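Local coordinates for SIR4-interacting protein SIF2 (Saccharomyces cerevisiae, PDB 1R5M) that antagonises telomeric silencing in yeast, belongs to the SET3 corepressor complex, and may recruit SIR4 to non-telomeric sites, at residues L56-L61 / G406-V411; S68-A73 / T112-S117; L261-S266 / L271-G276. All blocks are in the same frame, centred on the assembly; numbering follows the deposited sequence.

Contact 1: L56-L61 / G406-V411; sequences LDESIL and GNKISV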
# COMPACT_ATOMS: atom_id res chain seq x y z
N LEU A 56 -12.94 -8.30 2.03
CA LEU A 56 -14.17 -8.73 2.67
C LEU A 56 -14.15 -10.13 3.28
O LEU A 56 -15.04 -10.48 4.05
CB LEU A 56 -15.33 -8.62 1.68
CG LEU A 56 -15.64 -7.18 1.25
CD1 LEU A 56 -16.77 -7.18 0.23
CD2 LEU A 56 -16.02 -6.35 2.47
N ASP A 57 -13.13 -10.92 2.96
CA ASP A 57 -13.02 -12.28 3.49
C ASP A 57 -11.73 -12.36 4.31
O ASP A 57 -10.63 -12.39 3.76
CB ASP A 57 -12.98 -13.30 2.36
CG ASP A 57 -13.15 -14.72 2.85
OD1 ASP A 57 -12.62 -15.05 3.93
OD2 ASP A 57 -13.82 -15.51 2.15
N GLU A 58 -11.87 -12.43 5.63
CA GLU A 58 -10.72 -12.48 6.52
C GLU A 58 -9.80 -13.68 6.35
O GLU A 58 -8.68 -13.67 6.86
CB GLU A 58 -11.18 -12.40 7.98
CG GLU A 58 -11.71 -13.71 8.55
CD GLU A 58 -11.93 -13.62 10.05
OE1 GLU A 58 -12.99 -13.10 10.47
OE2 GLU A 58 -11.04 -14.05 10.81
N SER A 59 -10.26 -14.70 5.64
CA SER A 59 -9.46 -15.91 5.46
C SER A 59 -8.70 -16.02 4.14
O SER A 59 -7.89 -16.93 3.96
CB SER A 59 -10.35 -17.15 5.59
OG SER A 59 -11.14 -17.33 4.42
N ILE A 60 -8.94 -15.09 3.22
CA ILE A 60 -8.29 -15.15 1.92
C ILE A 60 -7.12 -14.18 1.73
O ILE A 60 -7.25 -12.97 1.92
CB ILE A 60 -9.32 -14.92 0.79
CG1 ILE A 60 -10.40 -16.00 0.87
CG2 ILE A 60 -8.63 -14.95 -0.57
CD1 ILE A 60 -11.49 -15.86 -0.18
N LEU A 61 -5.98 -14.75 1.34
CA LEU A 61 -4.75 -14.00 1.11
C LEU A 61 -4.25 -14.19 -0.32
O LEU A 61 -4.29 -15.30 -0.86
CB LEU A 61 -3.67 -14.48 2.09
CG LEU A 61 -2.25 -13.93 1.94
CD1 LEU A 61 -2.24 -12.44 2.23
CD2 LEU A 61 -1.30 -14.66 2.89
N GLY A 406 -8.30 -7.91 11.12
CA GLY A 406 -7.25 -7.39 11.98
C GLY A 406 -6.64 -8.39 12.94
O GLY A 406 -6.00 -8.00 13.91
N ASN A 407 -6.82 -9.69 12.68
CA ASN A 407 -6.26 -10.70 13.57
C ASN A 407 -5.10 -11.47 12.94
O ASN A 407 -4.58 -12.42 13.54
CB ASN A 407 -7.34 -11.68 14.05
CG ASN A 407 -8.13 -12.31 12.92
OD1 ASN A 407 -7.58 -12.64 11.87
ND2 ASN A 407 -9.42 -12.49 13.13
N LYS A 408 -4.70 -11.07 11.74
CA LYS A 408 -3.60 -11.72 11.04
C LYS A 408 -2.83 -10.72 10.18
O LYS A 408 -3.42 -9.80 9.61
CB LYS A 408 -4.10 -12.84 10.13
CG LYS A 408 -4.78 -14.00 10.85
CD LYS A 408 -5.25 -15.05 9.86
CE LYS A 408 -5.96 -16.18 10.58
NZ LYS A 408 -7.12 -15.69 11.37
N ILE A 409 -1.52 -10.90 10.12
CA ILE A 409 -0.66 -10.07 9.29
C ILE A 409 0.25 -11.00 8.50
O ILE A 409 0.79 -11.96 9.05
CB ILE A 409 0.22 -9.10 10.13
CG1 ILE A 409 -0.65 -7.99 10.72
CG2 ILE A 409 1.32 -8.48 9.26
CD1 ILE A 409 0.11 -6.98 11.57
N SER A 410 0.38 -10.72 7.21
CA SER A 410 1.25 -11.51 6.34
C SER A 410 2.54 -10.72 6.19
O SER A 410 2.52 -9.55 5.79
CB SER A 410 0.59 -11.70 4.97
OG SER A 410 1.44 -12.42 4.10
N VAL A 411 3.65 -11.37 6.51
CA VAL A 411 4.97 -10.76 6.46
C VAL A 411 5.77 -11.31 5.29
O VAL A 411 5.97 -12.52 5.17
CB VAL A 411 5.74 -11.03 7.78
CG1 VAL A 411 7.07 -10.32 7.76
CG2 VAL A 411 4.91 -10.57 8.97
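The amide N-H of Asn407 comes in over the carboxylate of Glu58, the two planes 43° apart and the side chains crossing at about a right angle. Asn407 ND2 donates to Glu58 OE2 over 3.2 Å along a nearly straight line (172°). The acceptor lies in the amide plane, whereas from the carboxylate's side the donor comes from above the plane. At the other end of the amide, Asn407 OD1 takes Lys408 NZ at 3.1 Å from above the carbonyl plane and also accepts from Asn403 ND2, so both ends of the amide are engaged and its rotation should be fixed. Lys408 NZ stays 4.3 Å from Glu58 OE2, too far for a salt bridge, although its charge would probably favour an ionised carboxylate there. Asn403 also bonds Glu58 O and Lys408 N, so it reaches both segments. These residues sit where the first and last blades of the WD40 propeller meet: Glu58 lies in the turn between strands 50-53 and 60-65 of WD 1, and Lys408 begins a strand of WD 8. The turn is a type I beta turn from Asp57 to Ile60, braced by an Asx turn, Asp57 OD1 accepting from Ser59 N at 2.9 Å; Ser59 OG reaches Asp57 OD1 at 2.8 Å from the same face of the carboxylate. Farther along, the segments run almost parallel. Leu61, with CG anti to the backbone N (chi1 174°), brings both methyls to Ser410: Leu61 CD2 lies 3.7 Å from Ser410 OG and CD1 4.0 Å from Ser410 CB. That buried hydroxyl is hydrogen-bonded to Ser51 OG, and Trp53 touches Leu61, Lys408 and Ser410.

Contact 2: S68-A73 / T112-S117; sequences SVARLA and TCLAWS. With SO4 (sulfate ion), chain B.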
# COMPACT_ATOMS: atom_id res chain seq x y z
N SER A 68 7.23 -15.54 -11.68
CA SER A 68 6.15 -15.09 -12.56
C SER A 68 4.80 -15.71 -12.20
O SER A 68 4.03 -16.11 -13.07
CB SER A 68 6.52 -15.44 -14.01
OG SER A 68 5.81 -14.64 -14.94
N VAL A 69 4.52 -15.78 -10.90
CA VAL A 69 3.28 -16.37 -10.44
C VAL A 69 2.86 -15.82 -9.08
O VAL A 69 3.70 -15.47 -8.25
CB VAL A 69 3.42 -17.92 -10.33
CG1 VAL A 69 4.44 -18.29 -9.25
CG2 VAL A 69 2.07 -18.56 -10.02
N ALA A 70 1.55 -15.74 -8.88
CA ALA A 70 0.98 -15.29 -7.61
C ALA A 70 0.02 -16.40 -7.23
O ALA A 70 -0.34 -17.23 -8.06
CB ALA A 70 0.23 -13.97 -7.79
N ARG A 71 -0.39 -16.43 -5.97
CA ARG A 71 -1.31 -17.46 -5.53
C ARG A 71 -2.39 -16.90 -4.62
O ARG A 71 -2.17 -15.90 -3.93
CB ARG A 71 -0.56 -18.59 -4.80
CG ARG A 71 0.15 -19.57 -5.73
CD ARG A 71 0.81 -20.70 -4.95
NE ARG A 71 1.13 -21.85 -5.80
CZ ARG A 71 2.16 -21.91 -6.63
NH1 ARG A 71 3.01 -20.90 -6.73
NH2 ARG A 71 2.35 -22.99 -7.38
N LEU A 72 -3.55 -17.53 -4.66
CA LEU A 72 -4.65 -17.15 -3.79
C LEU A 72 -4.70 -18.30 -2.79
O LEU A 72 -4.66 -19.47 -3.19
CB LEU A 72 -5.96 -17.05 -4.57
CG LEU A 72 -6.01 -15.96 -5.65
CD1 LEU A 72 -7.40 -15.93 -6.28
CD2 LEU A 72 -5.68 -14.61 -5.03
N ALA A 73 -4.76 -17.97 -1.51
CA ALA A 73 -4.79 -19.01 -0.49
C ALA A 73 -5.80 -18.69 0.60
O ALA A 73 -6.16 -17.54 0.83
CB ALA A 73 -3.41 -19.17 0.13
N THR A 112 5.14 -8.05 -9.01
CA THR A 112 5.52 -6.84 -8.29
C THR A 112 4.36 -6.05 -7.68
O THR A 112 4.59 -5.09 -6.94
CB THR A 112 6.27 -5.88 -9.22
OG1 THR A 112 5.41 -5.51 -10.31
CG2 THR A 112 7.52 -6.54 -9.77
N CYS A 113 3.14 -6.45 -7.99
CA CYS A 113 1.99 -5.72 -7.48
C CYS A 113 0.72 -6.57 -7.52
O CYS A 113 0.51 -7.35 -8.45
CB CYS A 113 1.80 -4.46 -8.34
SG CYS A 113 0.53 -3.28 -7.80
N LEU A 114 -0.09 -6.44 -6.48
CA LEU A 114 -1.37 -7.15 -6.40
C LEU A 114 -2.39 -6.17 -5.83
O LEU A 114 -2.08 -5.42 -4.89
CB LEU A 114 -1.29 -8.38 -5.48
CG LEU A 114 -0.29 -9.46 -5.87
CD1 LEU A 114 1.03 -9.18 -5.18
CD2 LEU A 114 -0.81 -10.83 -5.46
N ALA A 115 -3.59 -6.16 -6.39
CA ALA A 115 -4.62 -5.25 -5.92
C ALA A 115 -6.03 -5.82 -6.07
O ALA A 115 -6.50 -6.05 -7.18
CB ALA A 115 -4.53 -3.92 -6.67
N TRP A 116 -6.69 -6.05 -4.94
CA TRP A 116 -8.06 -6.54 -4.93
C TRP A 116 -9.00 -5.39 -5.25
O TRP A 116 -8.71 -4.24 -4.93
CB TRP A 116 -8.47 -7.05 -3.54
CG TRP A 116 -7.87 -8.33 -3.09
CD1 TRP A 116 -6.84 -8.49 -2.21
CD2 TRP A 116 -8.31 -9.64 -3.45
NE1 TRP A 116 -6.61 -9.82 -1.99
CE2 TRP A 116 -7.50 -10.56 -2.74
CE3 TRP A 116 -9.30 -10.14 -4.30
CZ2 TRP A 116 -7.65 -11.94 -2.85
CZ3 TRP A 116 -9.46 -11.52 -4.41
CH2 TRP A 116 -8.64 -12.40 -3.69
N SER A 117 -10.13 -5.71 -5.88
CA SER A 117 -11.14 -4.70 -6.15
C SER A 117 -11.79 -4.43 -4.79
O SER A 117 -11.68 -5.26 -3.88
CB SER A 117 -12.18 -5.23 -7.14
OG SER A 117 -12.81 -6.39 -6.63
S SO4 B . 5.79 -22.55 -9.10
O1 SO4 B . 6.23 -21.67 -10.20
O2 SO4 B . 6.81 -23.59 -8.86
O3 SO4 B . 5.60 -21.76 -7.87
O4 SO4 B . 4.51 -23.19 -9.46
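Ala70 and Leu114 mark the nearest approach of the two backbones, 8.6 Å between their CA atoms, and the two segments meet through side chains alone. The small methyl of Ala70 points toward Leu114, whose CD2 comes to 4.0 Å from Ala70 CB. Two residues on, Leu72 CD2 reaches the far end of the Trp116 indole obliquely, 3.9 Å from Trp116 CH2. With CG anti to the carbonyl carbon (chi1 -72°), the Trp116 ring swings toward the neighbouring blade, where it also packs on Ile60 and Ala62, and its NE1 is satisfied by Thr52 O. This is blade-to-blade packing in the WD40 propeller: a strand of WD 1 meets the first strand of WD 2, which has a classic beta bulge near its start, at Thr112 and Cys113 against strand 122-127. From the far side of strand 69-77, the long chain of Arg71 leads away from the second segment to a sulfate, probably from the crystallisation liquor. The guanidinium grips the anion from one edge with two bonds, Arg71 NH1 to sulfate O3 and Arg71 NH2 to sulfate O4, both 3.0 Å, the second nearly straight (172°), with the sulfur in the guanidinium plane. Asn67 and Arg95 bind the same ion, and NH1 also forms a salt bridge with Glu65. Without this guanidinium, as with an alanine here, Glu65 would probably lose its salt-bridge mate and the sulfate two of its bonds.

Contact 3: L261-S266 / L271-G276; sequences LLLSAS and LRIWHG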
# COMPACT_ATOMS: atom_id res chain seq x y z
N LEU A 261 -10.63 14.61 1.60
CA LEU A 261 -9.29 15.17 1.59
C LEU A 261 -8.29 14.16 1.07
O LEU A 261 -8.44 12.96 1.28
CB LEU A 261 -8.88 15.61 2.99
CG LEU A 261 -9.71 16.71 3.66
CD1 LEU A 261 -9.21 16.93 5.08
CD2 LEU A 261 -9.62 18.00 2.85
N LEU A 262 -7.26 14.66 0.39
CA LEU A 262 -6.20 13.83 -0.14
C LEU A 262 -4.97 13.96 0.73
O LEU A 262 -4.54 15.07 1.05
CB LEU A 262 -5.84 14.26 -1.56
CG LEU A 262 -4.62 13.55 -2.17
CD1 LEU A 262 -4.96 12.09 -2.45
CD2 LEU A 262 -4.21 14.25 -3.46
N LEU A 263 -4.40 12.83 1.13
CA LEU A 263 -3.18 12.80 1.92
C LEU A 263 -2.05 12.43 0.97
O LEU A 263 -2.17 11.47 0.21
CB LEU A 263 -3.27 11.75 3.03
CG LEU A 263 -1.94 11.27 3.62
CD1 LEU A 263 -1.29 12.38 4.43
CD2 LEU A 263 -2.20 10.06 4.51
N SER A 264 -0.96 13.19 0.99
CA SER A 264 0.18 12.87 0.15
C SER A 264 1.44 12.84 1.01
O SER A 264 1.52 13.54 2.03
CB SER A 264 0.35 13.89 -0.98
OG SER A 264 0.60 15.19 -0.48
N ALA A 265 2.40 12.01 0.63
CA ALA A 265 3.67 11.93 1.35
C ALA A 265 4.74 12.03 0.27
O ALA A 265 4.52 11.64 -0.88
CB ALA A 265 3.80 10.61 2.09
N SER A 266 5.90 12.56 0.64
CA SER A 266 6.97 12.74 -0.33
C SER A 266 8.36 12.42 0.20
O SER A 266 8.57 12.32 1.41
CB SER A 266 6.94 14.19 -0.82
OG SER A 266 8.09 14.51 -1.58
N LEU A 271 4.31 15.57 4.80
CA LEU A 271 2.98 15.09 4.45
C LEU A 271 2.20 16.34 4.12
O LEU A 271 2.41 17.39 4.74
CB LEU A 271 2.28 14.43 5.64
CG LEU A 271 2.83 13.14 6.23
CD1 LEU A 271 1.87 12.66 7.31
CD2 LEU A 271 2.98 12.08 5.14
N ARG A 272 1.32 16.25 3.15
CA ARG A 272 0.46 17.38 2.82
C ARG A 272 -0.97 16.86 2.74
O ARG A 272 -1.21 15.70 2.41
CB ARG A 272 0.89 18.05 1.51
CG ARG A 272 2.07 19.01 1.69
CD ARG A 272 2.49 19.65 0.37
NE ARG A 272 3.68 20.50 0.51
CZ ARG A 272 3.66 21.79 0.83
NH1 ARG A 272 2.51 22.42 1.04
NH2 ARG A 272 4.80 22.47 0.93
N ILE A 273 -1.92 17.73 3.10
CA ILE A 273 -3.34 17.40 3.07
C ILE A 273 -3.94 18.37 2.06
O ILE A 273 -3.73 19.59 2.17
CB ILE A 273 -4.01 17.63 4.45
CG1 ILE A 273 -3.31 16.79 5.53
CG2 ILE A 273 -5.48 17.27 4.37
CD1 ILE A 273 -3.38 15.29 5.31
N TRP A 274 -4.68 17.86 1.08
CA TRP A 274 -5.25 18.72 0.05
C TRP A 274 -6.77 18.71 0.01
O TRP A 274 -7.40 17.65 0.07
CB TRP A 274 -4.74 18.31 -1.34
CG TRP A 274 -3.27 18.08 -1.41
CD1 TRP A 274 -2.60 16.96 -1.03
CD2 TRP A 274 -2.29 18.99 -1.92
NE1 TRP A 274 -1.25 17.11 -1.26
CE2 TRP A 274 -1.03 18.35 -1.81
CE3 TRP A 274 -2.34 20.29 -2.45
CZ2 TRP A 274 0.16 18.95 -2.21
CZ3 TRP A 274 -1.15 20.89 -2.85
CH2 TRP A 274 0.09 20.22 -2.73
N HIS A 275 -7.34 19.90 -0.10
CA HIS A 275 -8.79 20.08 -0.18
C HIS A 275 -9.17 20.59 -1.56
O HIS A 275 -10.12 20.10 -2.17
CB HIS A 275 -9.26 21.08 0.87
CG HIS A 275 -10.59 21.69 0.55
ND1 HIS A 275 -11.77 20.99 0.61
CD2 HIS A 275 -10.92 22.94 0.14
CE1 HIS A 275 -12.77 21.78 0.26
NE2 HIS A 275 -12.28 22.97 -0.03
N GLY A 276 -8.44 21.60 -2.03
CA GLY A 276 -8.72 22.18 -3.33
C GLY A 276 -8.32 21.30 -4.50
O GLY A 276 -7.41 20.49 -4.38
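Leu263 and Ile273 form the apolar centre, a non-hydrogen-bonded antiparallel pair whose methyls meet with CD1 of Leu263 3.7 Å from CD1 of Ile273. On the same face, Leu261 CD1 lies 3.8 Å from Ile273 CG2. At the hairpin end Ala265 CB presses on Leu271 CD2 at 3.5 Å, tighter than usual for two carbons. The strands run antiparallel, their directions 163° apart, and are joined by paired backbone bonds between Leu262 and Trp274 and between Ser264 and Arg272. On the reverse face Leu262 CD2 leans obliquely on Trp274 CD1 at 4.0 Å. Next to it comes the polar edge: Trp274 NE1 donates to Ser264 OG over 2.8 Å, nearly straight (172°) and with the hydroxyl in the indole plane. With OG set between the backbone N and the carbonyl carbon (chi1 62°), Ser264 turns its hydroxyl to the ring edge, where His246 NE2 is its second partner. Trp274, Ser264 and His246 match three members of the Trp-Ser/Thr-His-Asp tetrad of WD40 repeats, and Trp274-His275 takes the place of the repeat's Trp-Asp pair. Arg272 runs past the indole to bond Ser281 through NH1. The hairpin makes the two middle strands of the WD 5 blade, between strand 250-256, which pairs with Leu263 and Ala265, and strand 283-285. Its leucine-rich face packs on strands 292-298 and 302-307 of the next blade, with Trp297 against Leu261 and Leu263 and Val303 against Leu263, Leu271 and Ile273.

In the fold
Strand 37-44, near the N terminus, pairs with strand 419-422 in the last blade, so the propeller ring is shut by both chain ends. Contact 1 opens next, at 56-61, and closes only at 406-411, tying blade 1 to blade 8 across a loop that contains both other contacts. Contact 2 is the first of these, joining WD 1 to WD 2; it touches contact 1, where Leu61 O meets Ala73 N between adjacent strands. After it closes, contact 3 follows in series as a hairpin within WD 5, on the opposite side of the chain's centre, its nearest atoms about 17 Å from contact 2 and about 19 Å from contact 1.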